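Local coordinates for putative nisin-resistance protein (Streptococcus agalactiae 515, PDB 4Y68), which probably confers resistance to the lantibiotic nisin by recognising and cleaving it as a lipoprotein peptidase of family S41, at residues 240-248 and 297-308; 252-260 and 268-276. All blocks are in the same frame, centred on the assembly; numbering follows the deposited sequence.

Contact 1 (240-248 and 297-308)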
loop_
_atom_site.group_PDB
_atom_site.type_symbol
_atom_site.label_atom_id
_atom_site.label_comp_id
_atom_site.label_asym_id
_atom_site.label_seq_id
_atom_site.Cartn_x
_atom_site.Cartn_y
_atom_site.Cartn_z
ATOM N N LEU A 240 15.141 -4.491 -10.904
ATOM C CA LEU A 240 15.334 -3.801 -12.182
ATOM C C LEU A 240 16.789 -3.338 -12.277
ATOM O O LEU A 240 17.307 -2.715 -11.336
ATOM C CB LEU A 240 14.386 -2.615 -12.336
ATOM C CG LEU A 240 12.895 -2.927 -12.411
ATOM C CD1 LEU A 240 12.117 -1.678 -12.780
ATOM C CD2 LEU A 240 12.609 -4.070 -13.377
ATOM N N PRO A 241 17.456 -3.626 -13.413
ATOM C CA PRO A 241 18.910 -3.394 -13.502
ATOM C C PRO A 241 19.288 -1.919 -13.565
ATOM O O PRO A 241 20.415 -1.562 -13.240
ATOM C CB PRO A 241 19.307 -4.118 -14.792
ATOM C CG PRO A 241 18.057 -4.063 -15.629
ATOM C CD PRO A 241 16.914 -4.232 -14.643
ATOM N N ASN A 242 18.350 -1.068 -13.957
ATOM C CA ASN A 242 18.620 0.358 -14.048
ATOM C C ASN A 242 18.332 1.106 -12.743
ATOM O O ASN A 242 18.516 2.331 -12.653
ATOM C CB ASN A 242 17.799 0.969 -15.186
ATOM C CG ASN A 242 16.302 0.706 -15.043
ATOM O OD1 ASN A 242 15.865 -0.438 -14.876
ATOM N ND2 ASN A 242 15.505 1.770 -15.128
ATOM N N VAL A 243 17.867 0.365 -11.735
ATOM C CA VAL A 243 17.354 0.964 -10.509
ATOM C C VAL A 243 18.281 0.699 -9.342
ATOM O O VAL A 243 18.891 -0.354 -9.271
ATOM C CB VAL A 243 15.951 0.425 -10.156
ATOM C CG1 VAL A 243 15.498 0.973 -8.806
ATOM C CG2 VAL A 243 14.954 0.761 -11.267
ATOM N N LYS A 244 18.403 1.676 -8.445
ATOM C CA LYS A 244 19.151 1.513 -7.197
ATOM C C LYS A 244 18.510 2.371 -6.097
ATOM O O LYS A 244 18.011 3.458 -6.367
ATOM C CB LYS A 244 20.629 1.899 -7.393
ATOM C CG LYS A 244 21.493 1.648 -6.165
ATOM C CD LYS A 244 22.963 2.012 -6.398
ATOM C CE LYS A 244 23.820 1.641 -5.194
ATOM N NZ LYS A 244 25.218 2.091 -5.391
ATOM N N SER A 245 18.530 1.902 -4.858
ATOM C CA SER A 245 17.815 2.610 -3.808
ATOM C C SER A 245 18.741 3.097 -2.705
ATOM O O SER A 245 19.737 2.436 -2.414
ATOM C CB SER A 245 16.735 1.707 -3.212
ATOM O OG SER A 245 17.343 0.613 -2.545
ATOM N N PHE A 246 18.373 4.228 -2.080
ATOM C CA PHE A 246 19.177 4.928 -1.065
ATOM C C PHE A 246 18.324 5.347 0.107
ATOM O O PHE A 246 17.145 5.649 -0.057
ATOM C CB PHE A 246 19.827 6.192 -1.646
ATOM C CG PHE A 246 20.650 5.952 -2.883
ATOM C CD1 PHE A 246 20.041 5.789 -4.115
ATOM C CD2 PHE A 246 22.033 5.921 -2.817
ATOM C CE1 PHE A 246 20.807 5.574 -5.259
ATOM C CE2 PHE A 246 22.796 5.704 -3.961
ATOM C CZ PHE A 246 22.170 5.529 -5.177
ATOM N N GLY A 247 18.913 5.419 1.290
ATOM C CA GLY A 247 18.197 5.966 2.430
ATOM C C GLY A 247 18.179 5.029 3.621
ATOM O O GLY A 247 19.207 4.477 3.998
ATOM N N GLN A 248 17.019 4.851 4.234
ATOM C CA GLN A 248 16.940 3.931 5.366
ATOM C C GLN A 248 15.900 2.859 5.141
ATOM O O GLN A 248 15.067 2.972 4.246
ATOM C CB GLN A 248 16.634 4.693 6.647
ATOM C CG GLN A 248 17.732 5.677 6.969
ATOM C CD GLN A 248 17.185 6.977 7.481
ATOM O OE1 GLN A 248 16.576 7.026 8.561
ATOM N NE2 GLN A 248 17.366 8.049 6.696
ATOM N N PRO A 297 20.558 10.569 1.404
ATOM C CA PRO A 297 20.233 9.863 0.161
ATOM C C PRO A 297 20.060 10.776 -1.061
ATOM O O PRO A 297 20.298 10.316 -2.169
ATOM C CB PRO A 297 18.931 9.135 0.499
ATOM C CG PRO A 297 18.356 9.851 1.627
ATOM C CD PRO A 297 19.501 10.427 2.418
ATOM N N LEU A 298 19.670 12.035 -0.891
ATOM C CA LEU A 298 19.596 12.927 -2.066
ATOM C C LEU A 298 20.982 13.158 -2.642
ATOM O O LEU A 298 21.178 13.165 -3.860
ATOM C CB LEU A 298 18.962 14.275 -1.720
ATOM C CG LEU A 298 17.443 14.328 -1.732
ATOM C CD1 LEU A 298 16.986 15.666 -1.190
ATOM C CD2 LEU A 298 16.924 14.107 -3.154
ATOM N N GLN A 299 21.941 13.356 -1.749
ATOM C CA GLN A 299 23.312 13.621 -2.158
ATOM C C GLN A 299 23.872 12.396 -2.895
ATOM O O GLN A 299 24.311 12.482 -4.035
ATOM C CB GLN A 299 24.173 13.977 -0.937
ATOM C CG GLN A 299 25.641 14.246 -1.261
ATOM C CD GLN A 299 26.489 14.576 -0.025
ATOM O OE1 GLN A 299 26.936 13.681 0.702
ATOM N NE2 GLN A 299 26.717 15.861 0.204
ATOM N N GLU A 300 23.820 11.247 -2.235
ATOM C CA GLU A 300 24.427 10.048 -2.779
ATOM C C GLU A 300 23.694 9.601 -4.037
ATOM O O GLU A 300 24.318 9.092 -4.963
ATOM C CB GLU A 300 24.457 8.958 -1.713
ATOM C CG GLU A 300 25.214 9.421 -0.439
ATOM C CD GLU A 300 25.678 8.282 0.457
ATOM O OE1 GLU A 300 25.671 7.112 -0.015
ATOM O OE2 GLU A 300 26.050 8.559 1.634
ATOM N N SER A 301 22.379 9.825 -4.070
ATOM C CA SER A 301 21.543 9.587 -5.254
ATOM C C SER A 301 22.005 10.297 -6.520
ATOM O O SER A 301 22.055 9.705 -7.598
ATOM C CB SER A 301 20.108 10.046 -4.991
ATOM O OG SER A 301 19.296 8.986 -4.580
ATOM N N GLN A 302 22.263 11.593 -6.398
ATOM C CA GLN A 302 22.668 12.383 -7.554
ATOM C C GLN A 302 24.017 11.905 -8.067
ATOM O O GLN A 302 24.196 11.717 -9.262
ATOM C CB GLN A 302 22.742 13.867 -7.210
ATOM C CG GLN A 302 21.424 14.505 -6.930
ATOM C CD GLN A 302 21.593 15.904 -6.367
ATOM O OE1 GLN A 302 21.670 16.884 -7.112
ATOM N NE2 GLN A 302 21.677 16.001 -5.045
ATOM N N SER A 303 24.957 11.696 -7.153
ATOM C CA SER A 303 26.278 11.256 -7.553
ATOM C C SER A 303 26.176 9.928 -8.280
ATOM O O SER A 303 26.776 9.759 -9.341
ATOM C CB SER A 303 27.216 11.138 -6.356
ATOM O OG SER A 303 26.941 9.962 -5.638
ATOM N N TRP A 304 25.403 8.994 -7.730
ATOM C CA TRP A 304 25.221 7.708 -8.394
ATOM C C TRP A 304 24.646 7.937 -9.780
ATOM O O TRP A 304 25.131 7.368 -10.752
ATOM C CB TRP A 304 24.316 6.770 -7.591
ATOM C CG TRP A 304 24.076 5.491 -8.311
ATOM C CD1 TRP A 304 24.970 4.472 -8.484
ATOM C CD2 TRP A 304 22.873 5.091 -8.996
ATOM N NE1 TRP A 304 24.395 3.457 -9.214
ATOM C CE2 TRP A 304 23.112 3.809 -9.544
ATOM C CE3 TRP A 304 21.618 5.688 -9.190
ATOM C CZ2 TRP A 304 22.145 3.112 -10.279
ATOM C CZ3 TRP A 304 20.653 4.993 -9.918
ATOM C CH2 TRP A 304 20.929 3.716 -10.459
ATOM N N LEU A 305 23.650 8.811 -9.878
ATOM C CA LEU A 305 23.010 9.070 -11.168
ATOM C C LEU A 305 24.008 9.640 -12.175
ATOM O O LEU A 305 23.959 9.290 -13.358
ATOM C CB LEU A 305 21.820 10.019 -11.015
ATOM C CG LEU A 305 20.563 9.459 -10.351
ATOM C CD1 LEU A 305 19.550 10.568 -10.154
ATOM C CD2 LEU A 305 19.969 8.345 -11.194
ATOM N N LYS A 306 24.906 10.508 -11.708
ATOM C CA LYS A 306 25.936 11.086 -12.583
ATOM C C LYS A 306 26.791 10.000 -13.218
ATOM O O LYS A 306 26.950 9.962 -14.433
ATOM C CB LYS A 306 26.838 12.067 -11.821
ATOM C CG LYS A 306 26.134 13.334 -11.347
ATOM C CD LYS A 306 27.079 14.254 -10.561
ATOM C CE LYS A 306 26.316 15.124 -9.537
ATOM N NZ LYS A 306 26.577 14.741 -8.099
ATOM N N SER A 307 27.327 9.116 -12.391
ATOM C CA SER A 307 28.163 8.015 -12.865
ATOM C C SER A 307 27.490 7.171 -13.937
ATOM O O SER A 307 28.158 6.657 -14.830
ATOM C CB SER A 307 28.560 7.103 -11.703
ATOM O OG SER A 307 27.604 6.066 -11.527
ATOM N N ARG A 308 26.172 7.011 -13.857
ATOM C CA ARG A 308 25.486 6.130 -14.797
ATOM C C ARG A 308 25.048 6.889 -16.051
ATOM O O ARG A 308 24.935 6.308 -17.127
ATOM C CB ARG A 308 24.300 5.439 -14.112
ATOM C CG ARG A 308 24.714 4.415 -13.030
ATOM C CD ARG A 308 24.898 2.994 -13.601
ATOM N NE ARG A 308 23.646 2.237 -13.576
ATOM C CZ ARG A 308 23.439 1.118 -12.875
ATOM N NH1 ARG A 308 24.416 0.585 -12.141
ATOM N NH2 ARG A 308 22.247 0.527 -12.915
#

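Contact 2 (252-260 and 268-276)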
loop_
_atom_site.group_PDB
_atom_site.type_symbol
_atom_site.label_atom_id
_atom_site.label_comp_id
_atom_site.label_asym_id
_atom_site.label_seq_id
_atom_site.Cartn_x
_atom_site.Cartn_y
_atom_site.Cartn_z
ATOM N N GLY A 252 8.197 -1.439 7.430
ATOM C CA GLY A 252 7.965 -2.854 7.677
ATOM C C GLY A 252 6.497 -3.232 7.699
ATOM O O GLY A 252 6.053 -3.942 8.601
ATOM N N TYR A 253 5.736 -2.765 6.705
ATOM C CA TYR A 253 4.319 -3.137 6.591
ATOM C C TYR A 253 4.139 -3.847 5.260
ATOM O O TYR A 253 3.175 -3.614 4.510
ATOM C CB TYR A 253 3.403 -1.909 6.743
ATOM C CG TYR A 253 3.368 -1.405 8.183
ATOM C CD1 TYR A 253 2.347 -1.769 9.043
ATOM C CD2 TYR A 253 4.378 -0.600 8.680
ATOM C CE1 TYR A 253 2.323 -1.340 10.355
ATOM C CE2 TYR A 253 4.378 -0.171 9.999
ATOM C CZ TYR A 253 3.342 -0.541 10.830
ATOM O OH TYR A 253 3.323 -0.104 12.134
ATOM N N THR A 254 5.102 -4.719 4.977
ATOM C CA THR A 254 5.106 -5.473 3.747
ATOM C C THR A 254 4.190 -6.681 3.925
ATOM O O THR A 254 4.643 -7.811 4.086
ATOM C CB THR A 254 6.543 -5.901 3.338
ATOM O OG1 THR A 254 7.280 -6.313 4.502
ATOM C CG2 THR A 254 7.285 -4.717 2.694
ATOM N N THR A 255 2.886 -6.415 3.929
ATOM C CA THR A 255 1.894 -7.462 3.755
ATOM C C THR A 255 0.738 -6.903 2.952
ATOM O O THR A 255 0.448 -5.700 3.003
ATOM C CB THR A 255 1.375 -8.035 5.094
ATOM O OG1 THR A 255 1.078 -6.963 6.007
ATOM C CG2 THR A 255 2.419 -8.957 5.710
ATOM N N VAL A 256 0.079 -7.776 2.201
ATOM C CA VAL A 256 -1.129 -7.377 1.492
ATOM C C VAL A 256 -2.349 -7.365 2.434
ATOM O O VAL A 256 -2.568 -8.302 3.214
ATOM C CB VAL A 256 -1.367 -8.309 0.291
ATOM C CG1 VAL A 256 -2.806 -8.188 -0.221
ATOM C CG2 VAL A 256 -0.348 -8.004 -0.817
ATOM N N ASN A 257 -3.126 -6.289 2.395
ATOM C CA ASN A 257 -4.413 -6.253 3.086
ATOM C C ASN A 257 -5.594 -6.339 2.136
ATOM O O ASN A 257 -5.500 -5.959 0.963
ATOM C CB ASN A 257 -4.573 -4.975 3.911
ATOM C CG ASN A 257 -3.625 -4.913 5.090
ATOM O OD1 ASN A 257 -3.034 -5.921 5.486
ATOM N ND2 ASN A 257 -3.470 -3.712 5.655
ATOM N N GLU A 258 -6.705 -6.838 2.660
ATOM C CA GLU A 258 -7.986 -6.742 1.978
ATOM C C GLU A 258 -8.870 -5.902 2.887
ATOM O O GLU A 258 -8.749 -5.979 4.114
ATOM C CB GLU A 258 -8.584 -8.122 1.704
ATOM C CG GLU A 258 -7.638 -9.055 0.921
ATOM C CD GLU A 258 -8.153 -10.500 0.792
ATOM O OE1 GLU A 258 -9.200 -10.827 1.381
ATOM O OE2 GLU A 258 -7.498 -11.320 0.100
ATOM N N THR A 259 -9.725 -5.066 2.304
ATOM C CA THR A 259 -10.470 -4.121 3.113
ATOM C C THR A 259 -11.956 -4.385 2.964
ATOM O O THR A 259 -12.459 -4.511 1.851
ATOM C CB THR A 259 -10.133 -2.663 2.728
ATOM O OG1 THR A 259 -8.748 -2.408 3.007
ATOM C CG2 THR A 259 -10.986 -1.683 3.531
ATOM N N PHE A 260 -12.645 -4.475 4.099
ATOM C CA PHE A 260 -14.053 -4.863 4.141
ATOM C C PHE A 260 -14.895 -3.714 4.686
ATOM O O PHE A 260 -14.636 -3.210 5.785
ATOM C CB PHE A 260 -14.230 -6.135 4.983
ATOM C CG PHE A 260 -13.434 -7.306 4.471
ATOM C CD1 PHE A 260 -13.987 -8.185 3.549
ATOM C CD2 PHE A 260 -12.111 -7.497 4.877
ATOM C CE1 PHE A 260 -13.239 -9.245 3.051
ATOM C CE2 PHE A 260 -11.361 -8.561 4.398
ATOM C CZ PHE A 260 -11.920 -9.431 3.480
ATOM N N LEU A 268 -12.826 -2.543 7.895
ATOM C CA LEU A 268 -11.879 -3.507 8.418
ATOM C C LEU A 268 -10.769 -3.710 7.393
ATOM O O LEU A 268 -11.012 -4.271 6.331
ATOM C CB LEU A 268 -12.569 -4.837 8.747
ATOM C CG LEU A 268 -11.662 -6.059 9.012
ATOM C CD1 LEU A 268 -10.843 -5.919 10.287
ATOM C CD2 LEU A 268 -12.461 -7.369 9.050
ATOM N N ALA A 269 -9.570 -3.216 7.711
ATOM C CA ALA A 269 -8.364 -3.499 6.951
ATOM C C ALA A 269 -7.697 -4.762 7.489
ATOM O O ALA A 269 -7.110 -4.742 8.559
ATOM C CB ALA A 269 -7.401 -2.332 7.019
ATOM N N LEU A 270 -7.760 -5.842 6.729
ATOM C CA LEU A 270 -7.332 -7.164 7.211
ATOM C C LEU A 270 -6.145 -7.735 6.425
ATOM O O LEU A 270 -6.185 -7.797 5.195
ATOM C CB LEU A 270 -8.514 -8.144 7.143
ATOM C CG LEU A 270 -8.301 -9.562 7.668
ATOM C CD1 LEU A 270 -7.800 -9.511 9.112
ATOM C CD2 LEU A 270 -9.603 -10.352 7.600
ATOM N N THR A 271 -5.102 -8.176 7.127
ATOM C CA THR A 271 -3.919 -8.692 6.450
ATOM C C THR A 271 -4.159 -10.116 5.987
ATOM O O THR A 271 -4.575 -10.969 6.775
ATOM C CB THR A 271 -2.696 -8.631 7.367
ATOM O OG1 THR A 271 -2.502 -7.276 7.789
ATOM C CG2 THR A 271 -1.461 -9.125 6.647
ATOM N N THR A 272 -3.921 -10.385 4.712
ATOM C CA THR A 272 -4.304 -11.676 4.150
ATOM C C THR A 272 -3.187 -12.326 3.347
ATOM O O THR A 272 -3.291 -13.473 2.960
ATOM C CB THR A 272 -5.531 -11.527 3.248
ATOM O OG1 THR A 272 -5.210 -10.624 2.184
ATOM C CG2 THR A 272 -6.692 -10.954 4.042
ATOM N N GLY A 273 -2.115 -11.585 3.113
ATOM C CA GLY A 273 -1.058 -12.059 2.242
ATOM C C GLY A 273 0.358 -11.711 2.683
ATOM O O GLY A 273 0.665 -10.569 3.040
ATOM N N ILE A 274 1.201 -12.732 2.699
ATOM C CA ILE A 274 2.641 -12.579 2.822
ATOM C C ILE A 274 3.147 -12.243 1.445
ATOM O O ILE A 274 2.485 -12.575 0.461
ATOM C CB ILE A 274 3.304 -13.867 3.354
ATOM C CG1 ILE A 274 3.267 -13.857 4.870
ATOM C CG2 ILE A 274 4.749 -13.970 2.913
ATOM C CD1 ILE A 274 1.923 -13.986 5.387
ATOM N N VAL A 275 4.307 -11.603 1.358
ATOM C CA VAL A 275 4.752 -10.997 0.106
ATOM C C VAL A 275 6.145 -11.485 -0.331
ATOM O O VAL A 275 7.024 -11.740 0.499
ATOM C CB VAL A 275 4.747 -9.452 0.244
ATOM C CG1 VAL A 275 5.630 -8.803 -0.789
ATOM C CG2 VAL A 275 3.313 -8.900 0.130
ATOM N N SER A 276 6.359 -11.622 -1.636
ATOM C CA SER A 276 7.723 -11.814 -2.125
ATOM C C SER A 276 7.950 -10.994 -3.378
ATOM O O SER A 276 7.031 -10.782 -4.141
ATOM C CB SER A 276 8.001 -13.292 -2.384
ATOM O OG SER A 276 7.012 -13.801 -3.241
#

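Contact 1 (240-248 and 297-308)
K244 and W304 meet with the lysine's hydrocarbon chain laid over one face of the indole. CD of K244 stands 3.6 Å from the centroid of the W304 five-membered ring, 17° off its normal, a CH-pi contact. CG of K244 is anti to the backbone N (chi1 -175°) and the chain beyond is fully extended, which carries methylenes across the ring before the ammonium group is reached; a long, flexible lysine suits this partly exposed place. On the opposite indole face R308 folds back through its bends at chi2 and chi3, bringing its CG over the ring and the flat of its guanidinium against W304 CZ2. Beyond the tryptophan, NH2 of R308 comes to 2.8 Å from P241 O, and at the indole edge N242 O lies 3.5 Å from W304 CH2.

F246 fills the other half of the interface. S301 CA sits over the centre of its ring, 4.0 Å from the centroid, a fit that a small serine permits. CZ of F246 reaches W304 CB at 3.5 Å, the two rings being inclined by 56°. P297 CB rests 3.8 Å from F246 CB and just as close to G247 CA; glycine suits this position because, at its backbone angles, a CB would press on the carbonyl O of F246.

Helix 297-308 thus covers one side of the mixed sheet, running roughly antiparallel to strand 243-247; S301 and L305 continue onto I154 of strand 152-156, and L298 onto L120 of strand 118-122.

Contact 2 (252-260 and 268-276)
F260 lies alongside L268 and across L270, three apolar side chains on one face of the paired strands. Its CD2 is 4.2 Å from L268 CD2, and L270 approaches the edge of the ring, CB to F260 CE2 at 4.0 Å. The phenyl takes this place because F260 CG is anti to its own carbonyl carbon (chi1 -58°). R42 of helix 32-46 touches F260 and L268. Farther along, V256 CG2 meets V275 CG2 at 3.9 Å; these compact branched residues cross at about a right angle, and V256 also touches F182 and Y184 of strand 180-185.

The segments form an antiparallel beta hairpin with a classic beta bulge, in which T272 and G273 both face V256. V256 O takes a nearly straight bond from T272 N (2.9 Å, 173°) and a weak one from G273 N. A glycine suits this place, since a CB there would come tightly against V256 CB. Past the bulge, E258 with L270 and F260 with L268 are hydrogen-bonded pairs, each joined by two backbone bonds.

On the opposite face, T271 OG1 donates to N257 OD1 at 2.7 Å, approaching 28° out of the amide's carbonyl plane. N257 ND2 is engaged by H90 O, which leaves the amide gripped at both ends. Next to it the methyl T271 CG2 presses tightly on T255 CB, 3.4 Å away, while T255 OG1 turns to N285 and H90. Farther out on the face that carries F260, E258 extends across T272, its CG 3.2 Å from T272 OG1, and its carboxylate forms a salt bridge with R46.

How the contacts relate
The two contacts belong to different sheets, and their centres are 29 Å apart. Contact 1 seals a helix onto the mixed sheet toward the periphery, about 23 Å from the chain's centre, whereas contact 2 pairs strands of the antiparallel sheet only about 9 Å from it. The chain joins them directly: strand 243-247 leads through a short connection into 252-260, and helix 297-308 follows after the hairpin. The run 218-235, which precedes both in the chain, touches each: strand 218-222 flanks strand 243-247, and helix 229-235 bonds through E231 to G252 and Y253. The sequence TASSAE entering that helix resembles the S41 nucleophile motif, so contact 2, whose E231 partner belongs to that sequence, probably borders the active site.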